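Local coordinates for superoxide dismutase [Mn/Fe] (Porphyromonas gingivalis, PDB 1UES), which catalyses the dismutation of superoxide radicals to oxygen and hydrogen peroxide at one manganese or iron ion per subunit of a homodimer, at residues A[4-9]-A[77-82]; A[16-21]-A[165-170]; A[99-104]-A[132-137]. The protein carries 1 engineered substitution. All blocks are in the same frame, centred on the assembly; numbering follows the deposited sequence.

Interaction 1 (A[4-9]-A[77-82]); sequences ELISLP and YFTQFR
I6 is the first residue of segment 4-9 to meet segment 77-82: its CD1 lies 4.3 Å from F78 CB and at the same separation from T79 CG2, loose apolar packing against the last turn of a helix. Its backbone O accepts a hydrogen bond from the imidazole of H28 on helix 21-42, which ties the extended N-terminal loop to a second helix. L8 comes in more closely. Its CG stands anti to the carbonyl carbon (chi1 -64°); CD2 lies 3.7 Å from F78 CB, the two side chains crossing obliquely, and L8 also touches V24 and H28. The layout belongs to the alpha-hairpin domain of iron/manganese superoxide dismutases, in which the N-terminal segment runs across helices 21-42 and 62-79. F78 is a second-shell residue of the metal site: its ring meets H27, a manganese ligand, edge-to-face, and its side chain lies about 6 Å from the ion. P9 ends the run by setting CB over one face of the R82 guanidinium, toward its rim, the two side chains crossing at about a right angle: CB is 3.4 Å from R82 NH2 and CG 3.6 Å from R82 NH1. R82 bends at chi2, and its NH1 donates to F81 O at 2.9 Å, in the guanidinium plane, and to T79 O at 3.1 Å, slightly out of it, which limits the rotation of the group.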
ATOM      1  N   GLU A   4      10.590   3.643 -21.199  1.00 30.14           N
ATOM      2  CA  GLU A   4       9.349   4.180 -21.709  1.00 29.70           C
ATOM      3  C   GLU A   4       8.097   3.861 -20.910  1.00 28.93           C
ATOM      4  O   GLU A   4       8.048   2.876 -20.182  1.00 28.56           O
ATOM      5  CB  GLU A   4       9.117   3.616 -23.125  1.00 30.46           C
ATOM      6  CG  GLU A   4      10.351   3.451 -24.037  1.00 31.80           C
ATOM      7  CD  GLU A   4      11.372   2.348 -23.621  1.00 32.64           C
ATOM      8  OE1 GLU A   4      12.486   2.351 -24.224  1.00 33.63           O
ATOM      9  OE2 GLU A   4      11.094   1.497 -22.726  1.00 32.30           O
ATOM     10  N   LEU A   5       7.101   4.723 -21.065  1.00 28.25           N
ATOM     11  CA  LEU A   5       5.787   4.472 -20.489  1.00 27.83           C
ATOM     12  C   LEU A   5       5.148   3.631 -21.621  1.00 27.76           C
ATOM     13  O   LEU A   5       4.956   4.106 -22.745  1.00 27.58           O
ATOM     14  CB  LEU A   5       4.990   5.771 -20.297  1.00 27.95           C
ATOM     15  CG  LEU A   5       3.516   5.547 -19.907  1.00 27.99           C
ATOM     16  CD1 LEU A   5       3.420   4.675 -18.656  1.00 28.12           C
ATOM     17  CD2 LEU A   5       2.810   6.897 -19.683  1.00 28.06           C
ATOM     18  N   ILE A   6       4.825   2.385 -21.345  1.00 27.76           N
ATOM     19  CA  ILE A   6       4.255   1.552 -22.386  1.00 27.63           C
ATOM     20  C   ILE A   6       2.921   2.061 -22.954  1.00 27.91           C
ATOM     21  O   ILE A   6       2.122   2.698 -22.281  1.00 28.00           O
ATOM     22  CB  ILE A   6       4.075   0.100 -21.919  1.00 27.54           C
ATOM     23  CG1 ILE A   6       3.169   0.053 -20.683  1.00 27.38           C
ATOM     24  CG2 ILE A   6       5.433  -0.516 -21.610  1.00 27.20           C
ATOM     25  CD1 ILE A   6       2.571  -1.277 -20.480  1.00 27.65           C
ATOM     26  N   SER A   7       2.717   1.800 -24.231  1.00 28.08           N
ATOM     27  CA  SER A   7       1.478   2.199 -24.873  1.00 28.48           C
ATOM     28  C   SER A   7       0.586   0.990 -24.630  1.00 28.21           C
ATOM     29  O   SER A   7       1.055  -0.131 -24.718  1.00 28.50           O
ATOM     30  CB  SER A   7       1.722   2.405 -26.366  1.00 29.12           C
ATOM     31  OG  SER A   7       2.132   1.176 -26.931  1.00 31.07           O
ATOM     32  N   LEU A   8      -0.681   1.209 -24.290  1.00 28.03           N
ATOM     33  CA  LEU A   8      -1.593   0.097 -24.021  1.00 27.87           C
ATOM     34  C   LEU A   8      -2.067  -0.543 -25.315  1.00 28.02           C
ATOM     35  O   LEU A   8      -2.278   0.152 -26.302  1.00 27.85           O
ATOM     36  CB  LEU A   8      -2.793   0.579 -23.218  1.00 27.63           C
ATOM     37  CG  LEU A   8      -2.434   1.092 -21.834  1.00 27.64           C
ATOM     38  CD1 LEU A   8      -3.668   1.726 -21.255  1.00 27.68           C
ATOM     39  CD2 LEU A   8      -1.929  -0.055 -20.939  1.00 27.66           C
ATOM     40  N   PRO A   9      -2.237  -1.879 -25.322  1.00 27.99           N
ATOM     41  CA  PRO A   9      -2.681  -2.640 -26.492  1.00 28.14           C
ATOM     42  C   PRO A   9      -4.191  -2.626 -26.709  1.00 28.09           C
ATOM     43  O   PRO A   9      -4.699  -3.349 -27.573  1.00 28.85           O
ATOM     44  CB  PRO A   9      -2.153  -4.053 -26.228  1.00 28.31           C
ATOM     45  CG  PRO A   9      -1.906  -4.139 -24.771  1.00 28.29           C
ATOM     46  CD  PRO A   9      -1.978  -2.759 -24.167  1.00 28.31           C
ATOM     47  N   TYR A  77       1.534  -6.576 -16.172  1.00 20.18           N
ATOM     48  CA  TYR A  77       0.161  -6.507 -15.727  1.00 20.41           C
ATOM     49  C   TYR A  77      -0.763  -5.912 -16.798  1.00 20.63           C
ATOM     50  O   TYR A  77      -1.747  -6.525 -17.218  1.00 20.95           O
ATOM     51  CB  TYR A  77       0.135  -5.685 -14.416  1.00 19.95           C
ATOM     52  CG  TYR A  77      -1.232  -5.295 -13.900  1.00 20.17           C
ATOM     53  CD1 TYR A  77      -1.966  -6.165 -13.100  1.00 20.32           C
ATOM     54  CD2 TYR A  77      -1.734  -4.000 -14.113  1.00 19.91           C
ATOM     55  CE1 TYR A  77      -3.169  -5.760 -12.504  1.00 20.24           C
ATOM     56  CE2 TYR A  77      -2.934  -3.582 -13.517  1.00 20.46           C
ATOM     57  CZ  TYR A  77      -3.637  -4.472 -12.707  1.00 20.57           C
ATOM     58  OH  TYR A  77      -4.740  -4.041 -12.003  1.00 20.98           O
ATOM     59  N   PHE A  78      -0.437  -4.739 -17.311  1.00 21.19           N
ATOM     60  CA  PHE A  78      -1.349  -4.165 -18.290  1.00 21.43           C
ATOM     61  C   PHE A  78      -1.379  -4.959 -19.578  1.00 21.89           C
ATOM     62  O   PHE A  78      -2.407  -5.037 -20.222  1.00 22.17           O
ATOM     63  CB  PHE A  78      -0.991  -2.722 -18.606  1.00 21.19           C
ATOM     64  CG  PHE A  78      -1.284  -1.776 -17.479  1.00 21.23           C
ATOM     65  CD1 PHE A  78      -0.242  -1.093 -16.858  1.00 21.06           C
ATOM     66  CD2 PHE A  78      -2.592  -1.598 -17.021  1.00 21.41           C
ATOM     67  CE1 PHE A  78      -0.488  -0.251 -15.800  1.00 21.33           C
ATOM     68  CE2 PHE A  78      -2.837  -0.737 -15.931  1.00 20.72           C
ATOM     69  CZ  PHE A  78      -1.785  -0.078 -15.344  1.00 20.98           C
ATOM     70  N   THR A  79      -0.274  -5.564 -19.955  1.00 22.35           N
ATOM     71  CA  THR A  79      -0.310  -6.269 -21.234  1.00 23.08           C
ATOM     72  C   THR A  79      -0.989  -7.628 -21.228  1.00 23.37           C
ATOM     73  O   THR A  79      -1.195  -8.217 -22.293  1.00 24.02           O
ATOM     74  CB  THR A  79       1.095  -6.397 -21.858  1.00 23.26           C
ATOM     75  OG1 THR A  79       2.001  -7.030 -20.950  1.00 24.19           O
ATOM     76  CG2 THR A  79       1.595  -5.032 -22.245  1.00 23.51           C
ATOM     77  N   GLN A  80      -1.397  -8.112 -20.064  1.00 23.46           N
ATOM     78  CA  GLN A  80      -1.997  -9.435 -20.039  1.00 23.30           C
ATOM     79  C   GLN A  80      -3.509  -9.418 -20.115  1.00 23.56           C
ATOM     80  O   GLN A  80      -4.124 -10.480 -20.149  1.00 23.79           O
ATOM     81  CB  GLN A  80      -1.570 -10.196 -18.781  1.00 23.45           C
ATOM     82  CG  GLN A  80      -2.251  -9.660 -17.524  1.00 23.08           C
ATOM     83  CD  GLN A  80      -1.531  -9.939 -16.212  1.00 23.02           C
ATOM     84  OE1 GLN A  80      -0.488 -10.611 -16.135  1.00 23.41           O
ATOM     85  NE2 GLN A  80      -2.102  -9.407 -15.144  1.00 23.29           N
ATOM     86  N   PHE A  81      -4.084  -8.227 -20.145  1.00 23.69           N
ATOM     87  CA  PHE A  81      -5.543  -8.066 -20.170  1.00 24.19           C
ATOM     88  C   PHE A  81      -6.094  -7.678 -21.528  1.00 24.80           C
ATOM     89  O   PHE A  81      -5.429  -6.988 -22.295  1.00 24.71           O
ATOM     90  CB  PHE A  81      -5.968  -6.976 -19.156  1.00 23.97           C
ATOM     91  CG  PHE A  81      -5.596  -7.268 -17.733  1.00 23.90           C
ATOM     92  CD1 PHE A  81      -5.870  -8.503 -17.151  1.00 23.93           C
ATOM     93  CD2 PHE A  81      -5.004  -6.276 -16.946  1.00 23.57           C
ATOM     94  CE1 PHE A  81      -5.562  -8.742 -15.802  1.00 24.05           C
ATOM     95  CE2 PHE A  81      -4.699  -6.506 -15.602  1.00 24.02           C
ATOM     96  CZ  PHE A  81      -4.975  -7.734 -15.029  1.00 23.77           C
ATOM     97  N   ARG A  82      -7.324  -8.125 -21.811  1.00 25.34           N
ATOM     98  CA  ARG A  82      -8.016  -7.790 -23.039  1.00 26.49           C
ATOM     99  C   ARG A  82      -9.500  -7.955 -22.840  1.00 27.04           C
ATOM    100  O   ARG A  82      -9.931  -8.733 -21.996  1.00 26.69           O
ATOM    101  CB  ARG A  82      -7.633  -8.732 -24.199  1.00 26.98           C
ATOM    102  CG  ARG A  82      -6.196  -8.613 -24.698  1.00 27.66           C
ATOM    103  CD  ARG A  82      -5.980  -7.309 -25.463  1.00 28.63           C
ATOM    104  NE  ARG A  82      -4.717  -7.338 -26.204  1.00 29.27           N
ATOM    105  CZ  ARG A  82      -3.517  -7.364 -25.630  1.00 29.87           C
ATOM    106  NH1 ARG A  82      -3.415  -7.357 -24.304  1.00 29.83           N
ATOM    107  NH2 ARG A  82      -2.418  -7.415 -26.383  1.00 30.01           N
TER

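Interaction 2 (A[16-21]-A[165-170]); sequences APVISK and LTYQNR
A water-bridged, partly buried contact joins S20 to T166, with V18 and Y167 packed beside it, where the loop leading into helix 21-42 meets the end of the short helix 164-167. The bridging water accepts from S20 N at 3.0 Å and is hydrogen-bonded to T166 OG1 at 2.6 Å, linking backbone to side chain. The two hydroxyls, S20 OG and T166 OG1, stay 3.9 Å apart. S20 is the N-cap of helix 21-42, and its chi1 of 73° sets OG between the backbone N and the carbonyl carbon, from where it accepts from T23 N in the first turn. The contact thus joins the alpha-hairpin domain, at the start of its first long helix, to the C-terminal domain just beyond the metal ligand H161. T166 also brings CG2 to 3.8 Å from P17 O, the proline following a cis peptide bond. At Y167 the approach is to the ring edge: V18 O lies near the ring plane, 3.6 Å from CE2, and V18 CA is equally near the phenolic OH. That OH is hydrogen-bonded to D177 of helix 171-178, and the ring meets H174 edge-to-face, so two residues of the next helix help position it. Past Y167 the chain reverses in a type II' beta turn, closed by R170 N bonding to Y167 O at 2.8 Å; before T166, L165 packs on Y164 of the second subunit.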
ATOM      1  N   ALA A  16     -13.123  -1.772 -18.492  1.00 22.76           N
ATOM      2  CA  ALA A  16     -14.186  -1.340 -17.588  1.00 22.57           C
ATOM      3  C   ALA A  16     -15.214  -2.472 -17.599  1.00 22.07           C
ATOM      4  O   ALA A  16     -15.505  -3.039 -18.658  1.00 22.25           O
ATOM      5  CB  ALA A  16     -14.823  -0.034 -18.085  1.00 22.52           C
ATOM      6  N   PRO A  17     -15.844  -2.749 -16.448  1.00 22.16           N
ATOM      7  CA  PRO A  17     -15.710  -2.100 -15.140  1.00 22.15           C
ATOM      8  C   PRO A  17     -14.629  -2.558 -14.169  1.00 22.11           C
ATOM      9  O   PRO A  17     -14.414  -1.897 -13.136  1.00 22.36           O
ATOM     10  CB  PRO A  17     -17.051  -2.364 -14.512  1.00 22.27           C
ATOM     11  CG  PRO A  17     -17.324  -3.762 -14.930  1.00 22.27           C
ATOM     12  CD  PRO A  17     -16.852  -3.821 -16.380  1.00 22.26           C
ATOM     13  N   VAL A  18     -13.979  -3.660 -14.501  1.00 21.83           N
ATOM     14  CA  VAL A  18     -12.968  -4.291 -13.641  1.00 22.10           C
ATOM     15  C   VAL A  18     -11.781  -3.358 -13.359  1.00 22.26           C
ATOM     16  O   VAL A  18     -11.282  -3.292 -12.229  1.00 22.32           O
ATOM     17  CB  VAL A  18     -12.529  -5.639 -14.252  1.00 22.33           C
ATOM     18  CG1 VAL A  18     -11.530  -6.340 -13.308  1.00 22.69           C
ATOM     19  CG2 VAL A  18     -13.772  -6.536 -14.479  1.00 22.62           C
ATOM     20  N   ILE A  19     -11.323  -2.691 -14.408  1.00 22.28           N
ATOM     21  CA  ILE A  19     -10.293  -1.664 -14.294  1.00 22.57           C
ATOM     22  C   ILE A  19     -10.947  -0.591 -15.171  1.00 22.53           C
ATOM     23  O   ILE A  19     -10.917  -0.675 -16.399  1.00 23.09           O
ATOM     24  CB  ILE A  19      -8.917  -2.094 -14.870  1.00 22.81           C
ATOM     25  CG1 ILE A  19      -8.394  -3.303 -14.086  1.00 22.95           C
ATOM     26  CG2 ILE A  19      -7.888  -0.947 -14.696  1.00 22.79           C
ATOM     27  CD1 ILE A  19      -7.021  -3.800 -14.525  1.00 23.29           C
ATOM     28  N   SER A  20     -11.578   0.373 -14.507  1.00 22.84           N
ATOM     29  CA  SER A  20     -12.319   1.446 -15.160  1.00 22.99           C
ATOM     30  C   SER A  20     -11.420   2.364 -15.952  1.00 23.39           C
ATOM     31  O   SER A  20     -10.200   2.350 -15.800  1.00 23.32           O
ATOM     32  CB  SER A  20     -13.074   2.272 -14.128  1.00 23.38           C
ATOM     33  OG  SER A  20     -12.160   3.079 -13.411  1.00 22.65           O
ATOM     34  N   LYS A  21     -12.045   3.174 -16.791  1.00 23.77           N
ATOM     35  CA  LYS A  21     -11.320   4.122 -17.610  1.00 23.99           C
ATOM     36  C   LYS A  21     -10.578   5.089 -16.679  1.00 23.87           C
ATOM     37  O   LYS A  21      -9.434   5.444 -16.929  1.00 23.72           O
ATOM     38  CB  LYS A  21     -12.289   4.877 -18.531  1.00 25.05           C
ATOM     39  CG  LYS A  21     -11.748   6.224 -18.972  1.00 26.37           C
ATOM     40  CD  LYS A  21     -12.723   7.010 -19.850  1.00 27.35           C
ATOM     41  CE  LYS A  21     -11.960   8.148 -20.582  1.00 27.68           C
ATOM     42  NZ  LYS A  21     -11.441   7.654 -21.885  1.00 28.46           N
ATOM     43  N   LEU A 165     -10.644   2.913  -6.560  1.00 21.29           N
ATOM     44  CA  LEU A 165     -11.662   3.817  -7.112  1.00 21.75           C
ATOM     45  C   LEU A 165     -12.967   3.109  -7.376  1.00 22.21           C
ATOM     46  O   LEU A 165     -14.035   3.720  -7.233  1.00 23.01           O
ATOM     47  CB  LEU A 165     -11.191   4.467  -8.407  1.00 22.00           C
ATOM     48  CG  LEU A 165     -10.030   5.464  -8.325  1.00 22.56           C
ATOM     49  CD1 LEU A 165      -9.778   6.064  -9.720  1.00 22.89           C
ATOM     50  CD2 LEU A 165     -10.330   6.559  -7.329  1.00 23.03           C
ATOM     51  N   THR A 166     -12.889   1.834  -7.736  1.00 22.11           N
ATOM     52  CA  THR A 166     -14.098   1.062  -8.057  1.00 22.04           C
ATOM     53  C   THR A 166     -14.566   0.126  -6.937  1.00 22.33           C
ATOM     54  O   THR A 166     -15.775  -0.049  -6.739  1.00 22.88           O
ATOM     55  CB  THR A 166     -13.868   0.202  -9.347  1.00 22.15           C
ATOM     56  OG1 THR A 166     -13.645   1.060 -10.478  1.00 22.03           O
ATOM     57  CG2 THR A 166     -15.066  -0.681  -9.636  1.00 22.69           C
ATOM     58  N   TYR A 167     -13.619  -0.496  -6.239  1.00 21.56           N
ATOM     59  CA  TYR A 167     -13.913  -1.488  -5.201  1.00 21.66           C
ATOM     60  C   TYR A 167     -13.666  -1.084  -3.768  1.00 21.74           C
ATOM     61  O   TYR A 167     -14.038  -1.830  -2.847  1.00 21.63           O
ATOM     62  CB  TYR A 167     -13.084  -2.737  -5.438  1.00 21.52           C
ATOM     63  CG  TYR A 167     -13.356  -3.414  -6.747  1.00 21.27           C
ATOM     64  CD1 TYR A 167     -14.253  -4.480  -6.815  1.00 21.58           C
ATOM     65  CD2 TYR A 167     -12.755  -2.969  -7.937  1.00 21.43           C
ATOM     66  CE1 TYR A 167     -14.558  -5.090  -8.021  1.00 21.68           C
ATOM     67  CE2 TYR A 167     -13.062  -3.587  -9.159  1.00 21.10           C
ATOM     68  CZ  TYR A 167     -13.966  -4.638  -9.193  1.00 21.86           C
ATOM     69  OH  TYR A 167     -14.316  -5.253 -10.394  1.00 21.90           O
ATOM     70  N   GLN A 168     -13.000   0.057  -3.589  1.00 21.61           N
ATOM     71  CA  GLN A 168     -12.616   0.508  -2.262  1.00 21.89           C
ATOM     72  C   GLN A 168     -11.954  -0.640  -1.484  1.00 21.55           C
ATOM     73  O   GLN A 168     -11.025  -1.247  -1.977  1.00 21.50           O
ATOM     74  CB  GLN A 168     -13.815   1.089  -1.500  1.00 22.56           C
ATOM     75  CG  GLN A 168     -14.348   2.374  -2.150  1.00 22.97           C
ATOM     76  CD  GLN A 168     -15.323   2.081  -3.267  1.00 23.56           C
ATOM     77  OE1 GLN A 168     -16.256   1.307  -3.082  1.00 23.92           O
ATOM     78  NE2 GLN A 168     -15.102   2.674  -4.444  1.00 23.63           N
ATOM     79  N   ASN A 169     -12.435  -0.974  -0.292  1.00 21.38           N
ATOM     80  CA  ASN A 169     -11.770  -2.021   0.483  1.00 21.74           C
ATOM     81  C   ASN A 169     -12.020  -3.453   0.034  1.00 21.78           C
ATOM     82  O   ASN A 169     -11.425  -4.393   0.575  1.00 21.87           O
ATOM     83  CB  ASN A 169     -12.165  -1.901   1.950  1.00 22.29           C
ATOM     84  CG  ASN A 169     -13.643  -2.142   2.170  1.00 22.74           C
ATOM     85  OD1 ASN A 169     -14.023  -3.028   2.943  1.00 25.44           O
ATOM     86  ND2 ASN A 169     -14.488  -1.343   1.509  1.00 22.85           N
ATOM     87  N   ARG A 170     -12.899  -3.607  -0.943  1.00 22.20           N
ATOM     88  CA  ARG A 170     -13.263  -4.935  -1.449  1.00 22.11           C
ATOM     89  C   ARG A 170     -12.211  -5.570  -2.378  1.00 22.10           C
ATOM     90  O   ARG A 170     -12.480  -5.855  -3.550  1.00 21.99           O
ATOM     91  CB  ARG A 170     -14.654  -4.858  -2.119  1.00 22.34           C
ATOM     92  CG  ARG A 170     -15.732  -4.256  -1.184  1.00 23.57           C
ATOM     93  CD  ARG A 170     -17.141  -4.228  -1.826  1.00 23.72           C
ATOM     94  NE  ARG A 170     -17.233  -3.322  -2.960  1.00 24.35           N
ATOM     95  CZ  ARG A 170     -17.213  -3.708  -4.235  1.00 23.99           C
ATOM     96  NH1 ARG A 170     -17.111  -4.997  -4.557  1.00 25.14           N
ATOM     97  NH2 ARG A 170     -17.273  -2.809  -5.189  1.00 24.99           N
TER
HETATM   98  O   HOH W   1     -11.291   0.548 -11.556  1.00 29.27           O

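Interaction 3 (A[99-104]-A[132-137])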
ATOM      1  N   LYS A  99      -2.898 -30.191 -13.794  1.00 37.17           N
ATOM      2  CA  LYS A  99      -2.056 -31.184 -13.140  1.00 37.12           C
ATOM      3  C   LYS A  99      -1.505 -30.701 -11.809  1.00 37.02           C
ATOM      4  O   LYS A  99      -1.517 -31.436 -10.822  1.00 37.05           O
ATOM      5  CB  LYS A  99      -0.888 -31.607 -14.046  1.00 37.34           C
ATOM      6  CG  LYS A  99      -0.140 -32.858 -13.533  1.00 37.72           C
ATOM      7  CD  LYS A  99       1.022 -33.297 -14.424  1.00 38.12           C
ATOM      8  CE  LYS A  99       1.747 -34.486 -13.786  1.00 38.29           C
ATOM      9  NZ  LYS A  99       3.235 -34.499 -14.026  1.00 38.77           N
ATOM     10  N   GLN A 100      -1.053 -29.454 -11.757  1.00 36.73           N
ATOM     11  CA  GLN A 100      -0.440 -28.952 -10.532  1.00 36.41           C
ATOM     12  C   GLN A 100      -1.355 -28.363  -9.464  1.00 36.24           C
ATOM     13  O   GLN A 100      -0.968 -28.313  -8.291  1.00 36.43           O
ATOM     14  CB  GLN A 100       0.682 -27.966 -10.904  1.00 36.31           C
ATOM     15  CG  GLN A 100       1.633 -28.543 -11.960  1.00 36.13           C
ATOM     16  CD  GLN A 100       2.809 -27.642 -12.300  1.00 36.05           C
ATOM     17  OE1 GLN A 100       3.259 -27.601 -13.446  1.00 36.26           O
ATOM     18  NE2 GLN A 100       3.315 -26.932 -11.318  1.00 35.65           N
ATOM     19  N   PHE A 101      -2.561 -27.932  -9.839  1.00 36.02           N
ATOM     20  CA  PHE A 101      -3.483 -27.362  -8.858  1.00 35.81           C
ATOM     21  C   PHE A 101      -4.787 -28.157  -8.790  1.00 35.72           C
ATOM     22  O   PHE A 101      -5.636 -27.900  -7.930  1.00 35.85           O
ATOM     23  CB  PHE A 101      -3.813 -25.893  -9.182  1.00 35.74           C
ATOM     24  CG  PHE A 101      -2.658 -24.946  -8.968  1.00 35.56           C
ATOM     25  CD1 PHE A 101      -2.384 -24.434  -7.701  1.00 35.36           C
ATOM     26  CD2 PHE A 101      -1.844 -24.576 -10.037  1.00 35.50           C
ATOM     27  CE1 PHE A 101      -1.304 -23.565  -7.499  1.00 35.39           C
ATOM     28  CE2 PHE A 101      -0.761 -23.705  -9.844  1.00 35.56           C
ATOM     29  CZ  PHE A 101      -0.493 -23.201  -8.571  1.00 35.44           C
ATOM     30  N   GLY A 102      -4.938 -29.118  -9.696  1.00 35.40           N
ATOM     31  CA  GLY A 102      -6.135 -29.929  -9.729  1.00 34.83           C
ATOM     32  C   GLY A 102      -7.089 -29.495 -10.820  1.00 34.57           C
ATOM     33  O   GLY A 102      -7.459 -30.293 -11.688  1.00 34.47           O
ATOM     34  N   SER A 103      -7.456 -28.218 -10.793  1.00 34.03           N
ATOM     35  CA  SER A 103      -8.382 -27.654 -11.756  1.00 33.78           C
ATOM     36  C   SER A 103      -8.158 -26.163 -11.834  1.00 33.64           C
ATOM     37  O   SER A 103      -7.496 -25.584 -10.977  1.00 33.64           O
ATOM     38  CB  SER A 103      -9.828 -27.889 -11.314  1.00 33.79           C
ATOM     39  OG  SER A 103     -10.123 -27.226 -10.087  1.00 33.81           O
ATOM     40  N   PHE A 104      -8.720 -25.540 -12.858  1.00 33.63           N
ATOM     41  CA  PHE A 104      -8.595 -24.106 -12.987  1.00 33.44           C
ATOM     42  C   PHE A 104      -9.326 -23.428 -11.817  1.00 33.49           C
ATOM     43  O   PHE A 104      -8.830 -22.453 -11.241  1.00 33.20           O
ATOM     44  CB  PHE A 104      -9.195 -23.652 -14.313  1.00 33.54           C
ATOM     45  CG  PHE A 104      -9.115 -22.169 -14.540  1.00 33.45           C
ATOM     46  CD1 PHE A 104      -7.944 -21.467 -14.260  1.00 33.35           C
ATOM     47  CD2 PHE A 104     -10.204 -21.481 -15.044  1.00 33.35           C
ATOM     48  CE1 PHE A 104      -7.870 -20.091 -14.487  1.00 33.43           C
ATOM     49  CE2 PHE A 104     -10.142 -20.107 -15.276  1.00 33.48           C
ATOM     50  CZ  PHE A 104      -8.975 -19.415 -14.996  1.00 33.36           C
ATOM     51  N   GLY A 132       8.834 -25.831 -16.005  1.00 31.49           N
ATOM     52  CA  GLY A 132       7.399 -25.647 -16.102  1.00 30.89           C
ATOM     53  C   GLY A 132       6.654 -25.784 -14.785  1.00 30.81           C
ATOM     54  O   GLY A 132       5.433 -25.729 -14.775  1.00 30.99           O
ATOM     55  N   LYS A 133       7.363 -25.967 -13.679  1.00 30.40           N
ATOM     56  CA  LYS A 133       6.682 -26.107 -12.397  1.00 30.46           C
ATOM     57  C   LYS A 133       6.132 -24.741 -12.029  1.00 29.94           C
ATOM     58  O   LYS A 133       6.854 -23.745 -12.103  1.00 29.90           O
ATOM     59  CB  LYS A 133       7.632 -26.590 -11.308  1.00 31.12           C
ATOM     60  CG  LYS A 133       6.885 -26.917 -10.006  1.00 32.28           C
ATOM     61  CD  LYS A 133       7.759 -26.740  -8.788  1.00 33.35           C
ATOM     62  CE  LYS A 133       7.463 -27.817  -7.738  1.00 33.81           C
ATOM     63  NZ  LYS A 133       6.709 -28.946  -8.348  1.00 34.76           N
ATOM     64  N   LEU A 134       4.860 -24.713 -11.635  1.00 29.40           N
ATOM     65  CA  LEU A 134       4.182 -23.477 -11.298  1.00 28.79           C
ATOM     66  C   LEU A 134       4.170 -23.224  -9.810  1.00 28.70           C
ATOM     67  O   LEU A 134       4.129 -24.160  -9.003  1.00 28.75           O
ATOM     68  CB  LEU A 134       2.729 -23.520 -11.788  1.00 28.59           C
ATOM     69  CG  LEU A 134       2.472 -23.804 -13.271  1.00 28.37           C
ATOM     70  CD1 LEU A 134       0.969 -24.091 -13.495  1.00 28.60           C
ATOM     71  CD2 LEU A 134       2.920 -22.581 -14.105  1.00 28.30           C
ATOM     72  N   SER A 135       4.183 -21.948  -9.454  1.00 28.14           N
ATOM     73  CA  SER A 135       4.121 -21.554  -8.059  1.00 28.08           C
ATOM     74  C   SER A 135       3.360 -20.260  -7.950  1.00 27.96           C
ATOM     75  O   SER A 135       3.327 -19.467  -8.889  1.00 27.50           O
ATOM     76  CB  SER A 135       5.519 -21.344  -7.475  1.00 28.09           C
ATOM     77  OG  SER A 135       6.242 -20.325  -8.163  1.00 28.24           O
ATOM     78  N   ILE A 136       2.733 -20.056  -6.802  1.00 27.98           N
ATOM     79  CA  ILE A 136       2.037 -18.803  -6.556  1.00 28.03           C
ATOM     80  C   ILE A 136       2.991 -18.077  -5.619  1.00 28.50           C
ATOM     81  O   ILE A 136       3.363 -18.600  -4.564  1.00 28.43           O
ATOM     82  CB  ILE A 136       0.682 -19.030  -5.888  1.00 27.69           C
ATOM     83  CG1 ILE A 136      -0.219 -19.813  -6.851  1.00 27.31           C
ATOM     84  CG2 ILE A 136       0.093 -17.687  -5.445  1.00 27.11           C
ATOM     85  CD1 ILE A 136      -1.626 -19.992  -6.410  1.00 27.70           C
ATOM     86  N   GLU A 137       3.431 -16.894  -6.033  1.00 28.76           N
ATOM     87  CA  GLU A 137       4.372 -16.104  -5.250  1.00 29.36           C
ATOM     88  C   GLU A 137       3.723 -14.834  -4.722  1.00 29.27           C
ATOM     89  O   GLU A 137       3.064 -14.126  -5.463  1.00 29.33           O
ATOM     90  CB  GLU A 137       5.575 -15.712  -6.118  1.00 29.89           C
ATOM     91  CG  GLU A 137       6.248 -16.865  -6.826  1.00 31.03           C
ATOM     92  CD  GLU A 137       7.124 -17.691  -5.899  1.00 31.32           C
ATOM     93  OE1 GLU A 137       7.520 -17.176  -4.820  1.00 32.15           O
ATOM     94  OE2 GLU A 137       7.423 -18.847  -6.254  1.00 31.93           O
TER
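Segment 99-104 brings the last turn of helix 91-101 up to the start of strand 134-140, the backbones coming nearest at Q100 and L134, whose CA atoms are 7.2 Å apart. The helix ends at F101, and at G102 phi turns positive (102°); S103 then serves as N-cap of helix 104-116, its OG bonding to K106 N. On the other side G132 and K133 lead into the strand, which pairs through S135 and E137 with strand 122-128.

Q100 extends beyond CG and crosses the L134 side chain at about a right angle, the end of its side chain lying against the backbone of 132-134. F101 carries the apolar half of the contact. Its CG is anti to the carbonyl carbon (chi1 -70°), and the far end of the ring reaches the strand: CE2 lies 4.0 Å from L134 CB, whereas CE1 on the other side of the ring lies 3.7 Å from I136 CD1 and CZ lies 3.8 Å from I136 CG1. L134 and I136, alternate residues of the strand, thus receive a single ring, which meets both obliquely. L134 continues onto A96 and I97 of helix 91-101, and I136 onto F111 and A114 of helix 104-116, with F107 beside the F101 ring. Helices packed against a three-stranded antiparallel sheet in this way are characteristic of the alpha/beta C-terminal domain of iron/manganese superoxide dismutases.

The three contacts illustrate how chemistry can follow place in a fold. Interactions 1 and 3 are both surface contacts with apolar packing, interaction 1 adding a proline over a guanidinium and reaching the second shell of the metal. Interaction 3, on the opposite side of the chain's centre, joins helix 91-101 to strand 134-140 within the C-terminal domain. Interaction 2, partly buried, spans the two domains and includes a water bridge beside its packing. Interactions 1 and 2 both use the loop before helix 21-42, set against the end of helix 62-79 and of helix 164-167 respectively, and they touch directly, I19 CD1 packing 3.4 Å from Y77 OH. Interaction 3 touches neither.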